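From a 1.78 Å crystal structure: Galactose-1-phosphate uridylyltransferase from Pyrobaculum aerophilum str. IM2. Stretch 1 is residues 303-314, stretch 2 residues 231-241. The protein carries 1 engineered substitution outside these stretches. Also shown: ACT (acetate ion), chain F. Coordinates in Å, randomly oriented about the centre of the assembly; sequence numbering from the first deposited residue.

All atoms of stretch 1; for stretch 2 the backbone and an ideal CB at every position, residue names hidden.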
ATOM      1  N   ALA A 303      15.286 -11.821 -15.419  1.00 21.99           N
ATOM      2  CA  ALA A 303      15.687 -12.642 -16.592  1.00 23.25           C
ATOM      3  C   ALA A 303      14.485 -12.745 -17.541  1.00 23.65           C
ATOM      4  O   ALA A 303      14.650 -12.649 -18.797  1.00 22.92           O
ATOM      5  CB  ALA A 303      16.168 -14.015 -16.156  1.00 25.27           C
ATOM      6  N   ARG A 304      13.297 -12.976 -16.974  1.00 24.06           N
ATOM      7  CA  ARG A 304      12.052 -13.149 -17.783  1.00 25.53           C
ATOM      8  C   ARG A 304      11.655 -11.841 -18.469  1.00 22.97           C
ATOM      9  O   ARG A 304      11.303 -11.833 -19.679  1.00 22.05           O
ATOM     10  CB  ARG A 304      10.882 -13.618 -16.921  1.00 27.85           C
ATOM     11  CG  ARG A 304      10.978 -15.076 -16.541  1.00 33.25           C
ATOM     12  CD  ARG A 304       9.828 -15.398 -15.604  1.00 38.46           C
ATOM     13  NE  ARG A 304       8.464 -15.327 -16.184  1.00 44.26           N
ATOM     14  CZ  ARG A 304       7.522 -14.376 -15.933  1.00 46.20           C
ATOM     15  NH1 ARG A 304       7.769 -13.349 -15.117  1.00 41.46           N
ATOM     16  NH2 ARG A 304       6.324 -14.485 -16.524  1.00 46.12           N
ATOM     17  N   ILE A 305      11.734 -10.729 -17.739  1.00 21.78           N
ATOM     18  CA  ILE A 305      11.419  -9.391 -18.324  1.00 20.49           C
ATOM     19  C   ILE A 305      12.412  -9.134 -19.452  1.00 20.94           C
ATOM     20  O   ILE A 305      11.987  -8.718 -20.535  1.00 20.37           O
ATOM     21  CB  ILE A 305      11.450  -8.283 -17.255  1.00 19.65           C
ATOM     22  CG1 ILE A 305      10.345  -8.498 -16.224  1.00 19.54           C
ATOM     23  CG2 ILE A 305      11.385  -6.898 -17.878  1.00 18.83           C
ATOM     24  CD1 ILE A 305      10.370  -7.514 -15.120  1.00 18.87           C
ATOM     25  N   LYS A 306      13.689  -9.348 -19.181  1.00 21.23           N
ATOM     26  CA  LYS A 306      14.751  -9.058 -20.179  1.00 22.18           C
ATOM     27  C   LYS A 306      14.504  -9.884 -21.441  1.00 22.36           C
ATOM     28  O   LYS A 306      14.648  -9.302 -22.576  1.00 22.24           O
ATOM     29  CB  LYS A 306      16.146  -9.250 -19.595  1.00 23.64           C
ATOM     30  CG  LYS A 306      17.295  -8.792 -20.501  1.00 25.83           C
ATOM     31  CD  LYS A 306      18.581  -9.175 -19.846  1.00 28.74           C
ATOM     32  CE  LYS A 306      19.660  -8.154 -20.033  1.00 31.48           C
ATOM     33  NZ  LYS A 306      20.210  -8.307 -21.392  1.00 33.65           N
ATOM     34  N   ALA A 307      14.146 -11.160 -21.317  1.00 23.14           N
ATOM     35  CA  ALA A 307      13.923 -12.045 -22.486  1.00 24.25           C
ATOM     36  C   ALA A 307      12.760 -11.450 -23.289  1.00 24.52           C
ATOM     37  O   ALA A 307      12.866 -11.373 -24.560  1.00 24.74           O
ATOM     38  CB  ALA A 307      13.662 -13.478 -22.055  1.00 25.26           C
ATOM     39  N   ALA A 308      11.669 -11.065 -22.606  1.00 23.23           N
ATOM     40  CA  ALA A 308      10.465 -10.520 -23.277  1.00 23.59           C
ATOM     41  C   ALA A 308      10.833  -9.215 -23.983  1.00 22.55           C
ATOM     42  O   ALA A 308      10.312  -8.931 -25.092  1.00 23.03           O
ATOM     43  CB  ALA A 308       9.322 -10.285 -22.305  1.00 23.48           C
ATOM     44  N   LEU A 309      11.681  -8.429 -23.332  1.00 21.61           N
ATOM     45  CA  LEU A 309      12.056  -7.066 -23.740  1.00 21.36           C
ATOM     46  C   LEU A 309      12.826  -7.112 -25.051  1.00 22.09           C
ATOM     47  O   LEU A 309      12.742  -6.125 -25.791  1.00 21.75           O
ATOM     48  CB  LEU A 309      12.901  -6.459 -22.619  1.00 20.72           C
ATOM     49  CG  LEU A 309      13.208  -4.975 -22.764  1.00 20.08           C
ATOM     50  CD1 LEU A 309      13.233  -4.314 -21.391  1.00 19.71           C
ATOM     51  CD2 LEU A 309      14.503  -4.741 -23.513  1.00 20.46           C
ATOM     52  N   GLN A 310      13.520  -8.216 -25.337  1.00 23.90           N
ATOM     53  CA  GLN A 310      14.294  -8.387 -26.599  1.00 24.98           C
ATOM     54  C   GLN A 310      13.364  -8.200 -27.793  1.00 26.22           C
ATOM     55  O   GLN A 310      13.832  -7.667 -28.834  1.00 25.56           O
ATOM     56  CB  GLN A 310      14.970  -9.755 -26.710  1.00 26.61           C
ATOM     57  CG  GLN A 310      16.015  -9.988 -25.623  1.00 26.55           C
ATOM     58  CD  GLN A 310      16.928  -8.821 -25.331  1.00 26.02           C
ATOM     59  OE1 GLN A 310      17.906  -8.599 -26.058  1.00 26.54           O
ATOM     60  NE2 GLN A 310      16.682  -8.091 -24.245  1.00 23.75           N
ATOM     61  N   LYS A 311      12.092  -8.568 -27.669  1.00 27.40           N
ATOM     62  CA  LYS A 311      11.125  -8.480 -28.792  1.00 29.27           C
ATOM     63  C   LYS A 311      10.674  -7.021 -28.991  1.00 27.38           C
ATOM     64  O   LYS A 311      10.148  -6.742 -30.091  1.00 27.49           O
ATOM     65  CB  LYS A 311       9.952  -9.440 -28.546  1.00 33.33           C
ATOM     66  CG  LYS A 311      10.358 -10.871 -28.197  1.00 37.23           C
ATOM     67  CD  LYS A 311       9.201 -11.767 -27.718  1.00 41.75           C
ATOM     68  CE  LYS A 311       8.088 -11.924 -28.745  1.00 46.52           C
ATOM     69  NZ  LYS A 311       8.583 -12.120 -30.137  1.00 50.09           N
ATOM     70  N   CYS A 312      10.958  -6.102 -28.047  1.00 24.34           N
ATOM     71  CA  CYS A 312      10.595  -4.651 -28.149  1.00 23.39           C
ATOM     72  C   CYS A 312      11.735  -3.804 -28.759  1.00 23.03           C
ATOM     73  O   CYS A 312      11.527  -2.575 -28.943  1.00 21.96           O
ATOM     74  CB  CYS A 312      10.254  -4.086 -26.786  1.00 22.47           C
ATOM     75  SG  CYS A 312       8.861  -5.006 -26.056  1.00 23.61           S
ATOM     76  N   LEU A 313      12.923  -4.391 -28.905  1.00 22.94           N
ATOM     77  CA  LEU A 313      14.118  -3.641 -29.395  1.00 22.46           C
ATOM     78  C   LEU A 313      14.088  -3.523 -30.916  1.00 23.22           C
ATOM     79  O   LEU A 313      13.641  -4.441 -31.588  1.00 22.93           O
ATOM     80  CB  LEU A 313      15.405  -4.347 -28.946  1.00 22.86           C
ATOM     81  CG  LEU A 313      15.568  -4.498 -27.437  1.00 22.01           C
ATOM     82  CD1 LEU A 313      16.779  -5.347 -27.137  1.00 22.74           C
ATOM     83  CD2 LEU A 313      15.699  -3.141 -26.766  1.00 21.85           C
ATOM     84  N   LYS A 314      14.591  -2.396 -31.420  1.00 23.04           N
ATOM     85  CA  LYS A 314      14.550  -2.043 -32.842  1.00 24.77           C
ATOM     86  C   LYS A 314      15.951  -2.238 -33.404  1.00 23.80           C
ATOM     87  O   LYS A 314      16.052  -2.508 -34.603  1.00 23.70           O
ATOM     88  CB  LYS A 314      14.057  -0.603 -33.014  1.00 27.40           C
ATOM     89  CG  LYS A 314      12.621  -0.383 -32.495  1.00 30.86           C
ATOM     90  CD  LYS A 314      11.571  -0.835 -33.511  1.00 35.43           C
ATOM     91  CE  LYS A 314      10.152  -0.988 -32.971  1.00 39.95           C
ATOM     92  NZ  LYS A 314       9.537   0.312 -32.583  1.00 43.14           N
ATOM     93  N   UNK A 231       9.253   3.455 -23.001  1.00 16.69           N
ATOM     94  CA  UNK A 231       8.563   2.715 -24.064  1.00 17.32           C
ATOM     95  C   UNK A 231       8.990   1.256 -24.015  1.00 17.88           C
ATOM     96  O   UNK A 231       8.117   0.365 -24.110  1.00 18.31           O
ATOM     97  CB  UNK A 231       8.859   3.317 -25.439  1.00 17.32           C
ATOM     98  N   UNK A 232      10.300   1.002 -24.009  1.00 18.15           N
ATOM     99  CA  UNK A 232      10.800  -0.391 -24.154  1.00 18.72           C
ATOM    100  C   UNK A 232      10.440  -1.191 -22.890  1.00 18.50           C
ATOM    101  O   UNK A 232      10.067  -2.366 -23.044  1.00 19.55           O
ATOM    102  CB  UNK A 232      12.312  -0.411 -24.385  1.00 18.72           C
ATOM    103  N   UNK A 233      10.561  -0.606 -21.696  1.00 18.22           N
ATOM    104  CA  UNK A 233      10.295  -1.321 -20.405  1.00 17.96           C
ATOM    105  C   UNK A 233       8.794  -1.670 -20.364  1.00 17.15           C
ATOM    106  O   UNK A 233       8.408  -2.822 -20.084  1.00 17.04           O
ATOM    107  CB  UNK A 233      10.686  -0.468 -19.197  1.00 17.96           C
ATOM    108  N   UNK A 234       7.932  -0.721 -20.719  1.00 16.97           N
ATOM    109  CA  UNK A 234       6.468  -0.971 -20.616  1.00 17.02           C
ATOM    110  C   UNK A 234       6.066  -1.957 -21.716  1.00 17.84           C
ATOM    111  O   UNK A 234       5.190  -2.793 -21.497  1.00 17.74           O
ATOM    112  CB  UNK A 234       5.668   0.327 -20.740  1.00 17.02           C
ATOM    113  N   UNK A 235       6.701  -1.906 -22.878  1.00 18.23           N
ATOM    114  CA  UNK A 235       6.471  -2.876 -23.968  1.00 19.16           C
ATOM    115  C   UNK A 235       6.765  -4.291 -23.447  1.00 19.51           C
ATOM    116  O   UNK A 235       5.955  -5.207 -23.653  1.00 20.80           O
ATOM    117  CB  UNK A 235       7.344  -2.556 -25.183  1.00 19.16           C
ATOM    118  N   UNK A 236       7.865  -4.465 -22.721  1.00 19.10           N
ATOM    119  CA  UNK A 236       8.251  -5.780 -22.182  1.00 19.96           C
ATOM    120  C   UNK A 236       7.175  -6.274 -21.201  1.00 20.32           C
ATOM    121  O   UNK A 236       6.820  -7.451 -21.252  1.00 21.02           O
ATOM    122  CB  UNK A 236       9.613  -5.703 -21.489  1.00 19.96           C
ATOM    123  N   UNK A 237       6.646  -5.391 -20.365  1.00 21.58           N
ATOM    124  CA  UNK A 237       5.654  -5.786 -19.331  1.00 23.55           C
ATOM    125  C   UNK A 237       4.396  -6.223 -20.056  1.00 26.50           C
ATOM    126  O   UNK A 237       3.774  -7.171 -19.558  1.00 28.17           O
ATOM    127  CB  UNK A 237       5.353  -4.646 -18.356  1.00 23.55           C
ATOM    128  N   UNK A 238       4.078  -5.587 -21.188  1.00 27.54           N
ATOM    129  CA  UNK A 238       2.820  -5.813 -21.931  1.00 31.48           C
ATOM    130  C   UNK A 238       2.788  -7.255 -22.407  1.00 33.28           C
ATOM    131  O   UNK A 238       1.676  -7.799 -22.575  1.00 36.93           O
ATOM    132  CB  UNK A 238       2.688  -4.853 -23.115  1.00 31.48           C
ATOM    133  N   UNK A 239       3.952  -7.867 -22.672  1.00 35.78           N
ATOM    134  CA  UNK A 239       3.952  -9.266 -23.190  1.00 38.64           C
ATOM    135  C   UNK A 239       4.620 -10.289 -22.257  1.00 36.69           C
ATOM    136  O   UNK A 239       4.408 -11.490 -22.496  1.00 40.41           O
ATOM    137  CB  UNK A 239       4.665  -9.306 -24.543  1.00 38.64           C
ATOM    138  N   UNK A 240       5.377  -9.870 -21.240  1.00 32.82           N
ATOM    139  CA  UNK A 240       6.095 -10.881 -20.412  1.00 32.55           C
ATOM    140  C   UNK A 240       5.092 -11.922 -19.917  1.00 35.15           C
ATOM    141  O   UNK A 240       5.480 -13.053 -19.787  1.00 34.12           O
ATOM    142  CB  UNK A 240       6.808 -10.226 -19.227  1.00 32.55           C
ATOM    143  N   UNK A 241       3.836 -11.559 -19.672  1.00 37.38           N
ATOM    144  CA  UNK A 241       2.823 -12.540 -19.186  1.00 41.02           C
ATOM    145  C   UNK A 241       1.891 -13.016 -20.327  1.00 43.02           C
ATOM    146  O   UNK A 241       1.045 -13.824 -20.047  1.00 49.20           O
ATOM    147  CB  UNK A 241       1.984 -11.917 -18.068  1.00 41.02           C
TER
HETATM  148  C   ACT F 404      16.427  -0.152 -29.273  1.00 19.30           C
HETATM  149  O   ACT F 404      15.306  -0.001 -29.803  1.00 21.76           O
HETATM  150  OXT ACT F 404      16.963   0.600 -28.354  1.00 23.23           O
HETATM  151  CH3 ACT F 404      17.182  -1.296 -29.726  1.00 15.43           C

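The helix axes of 303-309 and 231-240 approach to 8.3 Å at 104°, so contact should concentrate near the crossing, where the CA atoms of Leu309 and position 236 lie 4.3 Å apart.

At 231 the ideal CB has nothing of stretch 1 within 5.5 Å; the visible atoms hardly restrict the choice. It is Lys231, extended through chi3 (t, t, t) with chi4 in p.

Position 232 points sideways, its ideal CB 4.8 Å from Cys312 CB, 4.9 Å from Leu309 CG and 5.0 Å from Leu313 CD2. That apolar hollow has room for a medium aliphatic chain: valine, isoleucine, leucine or methionine. Ile232 occupies it; its CG2 lies 3.5 Å from Leu309 CD2 and 4.0 Å from Leu313 CD2, while its CD1 comes within 3.7 Å of OXT of the acetate.

Position 233 points away, with Leu309 CD1 5.1 Å from the ideal CB, so many residues would fit. Thr233 meets Leu309 CD1 through its backbone CA, at 4.3 Å. Position 234 also points away and is unconstrained by stretch 1; it is Leu234.

Position 235 is the most restrictive. Its CB points toward stretch 1 and sits 3.0 Å from Cys312 SG, too tight for an ordinary nonbonded contact but expected for CB across a disulfide. Cysteine is strongly indicated. Cys235 SG bonds Cys312 SG at 2.1 Å, with chi3 -83°, covalently tying the helix to the segment after 303-309.

At 236 the CB again points toward stretch 1, 3.6 Å from Leu309 CB and 4.0 Å from Ile305 O. So close a backbone approach favours a small residue, alanine, glycine or perhaps serine. Ala236 packs its methyl CB against Leu309 CB at 3.6 Å and Ile305 CG2 at 4.2 Å.

Position 237 points away, although a long aliphatic chain could reach back. Leu237 does: its CD2 is 4.2 Å from Ile305 CD1. Position 238 has nothing of stretch 1 within 5.5 Å of its ideal CB, so stretch 1 sets no preference; it is Lys238, whose side chain leads away.

Position 239 points toward stretch 1, but its ideal CB is 5.3 Å from Ala308 CB, leaving space for a longer chain near Ala308 O and the Lys311 side chain. Glutamine, glutamate or methionine would be plausible. It is Gln239, whose OE1 lies 3.9 Å from Lys311 CE, without a hydrogen bond across.

Position 240 points toward Ala308 CB, 4.0 Å from its ideal CB, beside Ile305; valine, isoleucine or alanine would suit. Val240 CB packs 3.9 Å from Ala308 CB, and its CG2 covers one face of the Arg304 guanidinium.

Position 241, sideways and outside the helix, is loosely constrained: Ala241.

Stretch 2 (231-241) KITLCALKQVA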
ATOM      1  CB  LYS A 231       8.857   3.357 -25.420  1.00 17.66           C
ATOM      2  CG  LYS A 231       8.173   2.690 -26.586  1.00 18.62           C
ATOM      3  CD  LYS A 231       8.321   3.461 -27.910  1.00 19.86           C
ATOM      4  CE  LYS A 231       7.797   2.701 -29.108  1.00 21.05           C
ATOM      5  NZ  LYS A 231       6.336   2.568 -29.061  1.00 21.47           N
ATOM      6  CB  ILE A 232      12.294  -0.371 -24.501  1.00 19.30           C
ATOM      7  CG1 ILE A 232      12.420   0.152 -25.942  1.00 20.38           C
ATOM      8  CG2 ILE A 232      12.894  -1.756 -24.347  1.00 19.56           C
ATOM      9  CD1 ILE A 232      13.829   0.405 -26.408  1.00 21.99           C
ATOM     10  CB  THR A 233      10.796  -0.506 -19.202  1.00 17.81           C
ATOM     11  OG1 THR A 233      12.206  -0.329 -19.263  1.00 17.79           O
ATOM     12  CG2 THR A 233      10.408  -1.184 -17.902  1.00 18.30           C
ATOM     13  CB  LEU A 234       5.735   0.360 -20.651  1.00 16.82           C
ATOM     14  CG  LEU A 234       5.947   1.214 -19.406  1.00 16.52           C
ATOM     15  CD1 LEU A 234       5.304   2.580 -19.588  1.00 16.66           C
ATOM     16  CD2 LEU A 234       5.426   0.519 -18.150  1.00 16.36           C
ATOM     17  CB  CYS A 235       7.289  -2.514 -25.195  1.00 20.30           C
ATOM     18  SG  CYS A 235       7.233  -3.745 -26.518  1.00 22.53           S
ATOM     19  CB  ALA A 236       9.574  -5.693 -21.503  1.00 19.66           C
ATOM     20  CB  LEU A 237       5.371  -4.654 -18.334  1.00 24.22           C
ATOM     21  CG  LEU A 237       6.545  -4.370 -17.408  1.00 25.70           C
ATOM     22  CD1 LEU A 237       6.215  -3.291 -16.384  1.00 28.41           C
ATOM     23  CD2 LEU A 237       6.974  -5.627 -16.681  1.00 25.84           C
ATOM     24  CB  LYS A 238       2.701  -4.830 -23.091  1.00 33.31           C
ATOM     25  CG  LYS A 238       1.303  -4.375 -23.437  1.00 35.51           C
ATOM     26  CD  LYS A 238       1.286  -3.334 -24.540  1.00 37.24           C
ATOM     27  CE  LYS A 238      -0.113  -2.926 -24.943  1.00 39.10           C
ATOM     28  NZ  LYS A 238      -0.271  -2.864 -26.409  1.00 41.49           N
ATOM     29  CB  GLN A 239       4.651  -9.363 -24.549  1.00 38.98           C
ATOM     30  CG  GLN A 239       4.998  -8.029 -25.190  1.00 43.08           C
ATOM     31  CD  GLN A 239       6.052  -8.197 -26.258  1.00 43.21           C
ATOM     32  OE1 GLN A 239       6.019  -9.134 -27.052  1.00 42.46           O
ATOM     33  NE2 GLN A 239       7.009  -7.285 -26.276  1.00 43.14           N
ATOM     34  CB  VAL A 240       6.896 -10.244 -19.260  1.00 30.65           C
ATOM     35  CG1 VAL A 240       5.993  -9.540 -18.262  1.00 30.39           C
ATOM     36  CG2 VAL A 240       7.771 -11.278 -18.564  1.00 31.11           C
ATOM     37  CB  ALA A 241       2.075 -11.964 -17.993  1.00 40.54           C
TER
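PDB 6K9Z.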